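Local coordinates for protein peroxidase (Cellulomonas bogoriensis 69B4 = DSM 16987, PDB 6QZO) that binds heme b and probably uses peroxide to oxidise its substrates, as a DyP-type peroxidase, at residues 136-141 with 174-179. Residues are numbered along the deposited sequence; the frame is centred on the assembly and turned at random.
Sequences PAWCDG and WVQRGF
One face of the Trp-174 indole receives the backbone of Trp-138: Trp-138 CA stands 4.2 Å from the centroid of the five-membered ring, 26° off the normal, which meets the criteria for a CH-pi contact. Gln-176 NE2 and Trp-138 O lie above one face, offset toward its rim. At the edge, in plane, is Cys-139 O, 3.2 Å from Trp-174 NE1; Asp-140 O approaches the same nitrogen obliquely at 3.1 Å. Both oxygens draw on the single NE1-H, and N-H...O angles of 147° (Cys-139) and 126° (Asp-140) mark both bonds as weak. Trp-174 CG sits between backbone N and carbonyl carbon, the crowded position. The Trp-138 ring, crossing Trp-174 obliquely, meets Val-175 O in plane at its CZ3 edge (3.4 Å), and Gln-176 CG lies 3.6 Å from Trp-138 CE3. A water donates to Trp-138 O and accepts from Gln-176 NE2, while Gln-176 OE1 accepts a hydrogen bond from Arg-235 NH1. An alanine in place of Trp-174 would lose the shared N-H and the CH-pi face, and would probably loosen loop 138-140, although Arg-173 NE also hydrogen-bonds Cys-139 O. The arrangement ties the loop preceding strand 143-149 to strand 170-179 of the N-terminal antiparallel sheet, part of the ferredoxin-like fold of DyP-type peroxidases.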
loop_
_atom_site.group_PDB
_atom_site.type_symbol
_atom_site.label_atom_id
_atom_site.label_comp_id
_atom_site.label_asym_id
_atom_site.label_seq_id
_atom_site.Cartn_x
_atom_site.Cartn_y
_atom_site.Cartn_z
ATOM N N PRO A 136 -12.580 9.812 -16.008
ATOM C CA PRO A 136 -13.214 10.782 -15.112
ATOM C C PRO A 136 -13.140 10.450 -13.611
ATOM O O PRO A 136 -13.085 11.369 -12.839
ATOM C CB PRO A 136 -14.690 10.804 -15.559
ATOM C CG PRO A 136 -14.804 10.027 -16.885
ATOM C CD PRO A 136 -13.417 9.509 -17.183
ATOM N N ALA A 137 -13.120 9.159 -13.251
ATOM C CA ALA A 137 -13.056 8.665 -11.850
ATOM C C ALA A 137 -11.697 8.989 -11.213
ATOM O O ALA A 137 -11.586 8.830 -9.984
ATOM C CB ALA A 137 -13.328 7.173 -11.801
ATOM N N TRP A 138 -10.687 9.348 -12.007
ATOM C CA TRP A 138 -9.351 9.758 -11.483
ATOM C C TRP A 138 -9.115 11.254 -11.754
ATOM O O TRP A 138 -7.967 11.702 -11.623
ATOM C CB TRP A 138 -8.233 8.903 -12.096
ATOM C CG TRP A 138 -8.277 7.449 -11.754
ATOM C CD1 TRP A 138 -8.331 6.417 -12.643
ATOM C CD2 TRP A 138 -8.202 6.850 -10.446
ATOM N NE1 TRP A 138 -8.339 5.220 -11.981
ATOM C CE2 TRP A 138 -8.262 5.449 -10.634
ATOM C CE3 TRP A 138 -8.103 7.347 -9.145
ATOM C CZ2 TRP A 138 -8.238 4.552 -9.569
ATOM C CZ3 TRP A 138 -8.066 6.463 -8.090
ATOM C CH2 TRP A 138 -8.154 5.086 -8.297
ATOM N N CYS A 139 -10.167 11.993 -12.117
ATOM C CA CYS A 139 -10.079 13.410 -12.543
ATOM C C CYS A 139 -10.791 14.326 -11.545
ATOM O O CYS A 139 -11.752 13.868 -10.890
ATOM C CB CYS A 139 -10.663 13.606 -13.931
ATOM S SG CYS A 139 -9.656 12.845 -15.218
ATOM N N ASP A 140 -10.325 15.582 -11.476
ATOM C CA ASP A 140 -10.985 16.728 -10.801
ATOM C C ASP A 140 -11.155 16.409 -9.301
ATOM O O ASP A 140 -10.348 15.642 -8.761
ATOM C CB ASP A 140 -12.317 17.064 -11.477
ATOM C CG ASP A 140 -12.241 17.225 -12.980
ATOM O OD1 ASP A 140 -11.193 17.672 -13.492
ATOM O OD2 ASP A 140 -13.228 16.838 -13.628
ATOM N N GLY A 141 -12.153 17.009 -8.662
ATOM C CA GLY A 141 -12.334 17.081 -7.204
ATOM C C GLY A 141 -12.465 18.532 -6.747
ATOM O O GLY A 141 -11.657 19.335 -7.162
ATOM N N TRP A 174 -12.250 10.184 -5.177
ATOM C CA TRP A 174 -11.196 9.168 -5.414
ATOM C C TRP A 174 -10.128 9.258 -4.330
ATOM O O TRP A 174 -10.053 10.288 -3.614
ATOM C CB TRP A 174 -10.586 9.282 -6.816
ATOM C CG TRP A 174 -10.141 10.641 -7.287
ATOM C CD1 TRP A 174 -10.752 11.383 -8.259
ATOM C CD2 TRP A 174 -8.948 11.372 -6.929
ATOM N NE1 TRP A 174 -10.051 12.526 -8.504
ATOM C CE2 TRP A 174 -8.940 12.553 -7.707
ATOM C CE3 TRP A 174 -7.908 11.179 -6.015
ATOM C CZ2 TRP A 174 -7.941 13.526 -7.591
ATOM C CZ3 TRP A 174 -6.913 12.133 -5.912
ATOM C CH2 TRP A 174 -6.929 13.292 -6.689
ATOM N N VAL A 175 -9.363 8.180 -4.217
ATOM C CA VAL A 175 -8.148 8.044 -3.361
ATOM C C VAL A 175 -7.081 7.374 -4.213
ATOM O O VAL A 175 -7.343 6.277 -4.733
ATOM C CB VAL A 175 -8.421 7.213 -2.101
ATOM C CG1 VAL A 175 -7.215 7.175 -1.187
ATOM C CG2 VAL A 175 -9.652 7.692 -1.352
ATOM N N GLN A 176 -5.936 8.039 -4.361
ATOM C CA GLN A 176 -4.749 7.514 -5.066
ATOM C C GLN A 176 -3.674 7.293 -4.007
ATOM O O GLN A 176 -3.357 8.238 -3.285
ATOM C CB GLN A 176 -4.321 8.493 -6.158
ATOM C CG GLN A 176 -5.400 8.685 -7.221
ATOM C CD GLN A 176 -4.885 9.474 -8.402
ATOM O OE1 GLN A 176 -3.933 9.080 -9.073
ATOM N NE2 GLN A 176 -5.513 10.613 -8.658
ATOM N N ARG A 177 -3.172 6.062 -3.908
ATOM C CA ARG A 177 -2.187 5.623 -2.897
ATOM C C ARG A 177 -0.873 5.387 -3.631
ATOM O O ARG A 177 -0.901 4.870 -4.762
ATOM C CB ARG A 177 -2.691 4.355 -2.193
ATOM C CG ARG A 177 -4.167 4.426 -1.821
ATOM C CD ARG A 177 -4.648 3.155 -1.124
ATOM N NE ARG A 177 -5.927 3.335 -0.489
ATOM C CZ ARG A 177 -6.139 4.003 0.638
ATOM N NH1 ARG A 177 -5.148 4.648 1.249
ATOM N NH2 ARG A 177 -7.377 4.067 1.106
ATOM N N GLY A 178 0.240 5.773 -3.023
ATOM C CA GLY A 178 1.566 5.572 -3.623
ATOM C C GLY A 178 2.619 5.362 -2.557
ATOM O O GLY A 178 2.290 5.535 -1.348
ATOM N N PHE A 179 3.841 5.043 -3.000
ATOM C CA PHE A 179 4.955 4.631 -2.124
ATOM C C PHE A 179 6.304 4.936 -2.776
ATOM O O PHE A 179 6.420 5.036 -4.026
ATOM C CB PHE A 179 4.863 3.138 -1.810
ATOM C CG PHE A 179 4.853 2.225 -3.009
ATOM C CD1 PHE A 179 6.039 1.778 -3.572
ATOM C CD2 PHE A 179 3.658 1.791 -3.557
ATOM C CE1 PHE A 179 6.034 0.927 -4.661
ATOM C CE2 PHE A 179 3.657 0.932 -4.644
ATOM C CZ PHE A 179 4.842 0.502 -5.197
HETATM O O HOH W 1 -5.237 12.161 -11.411
#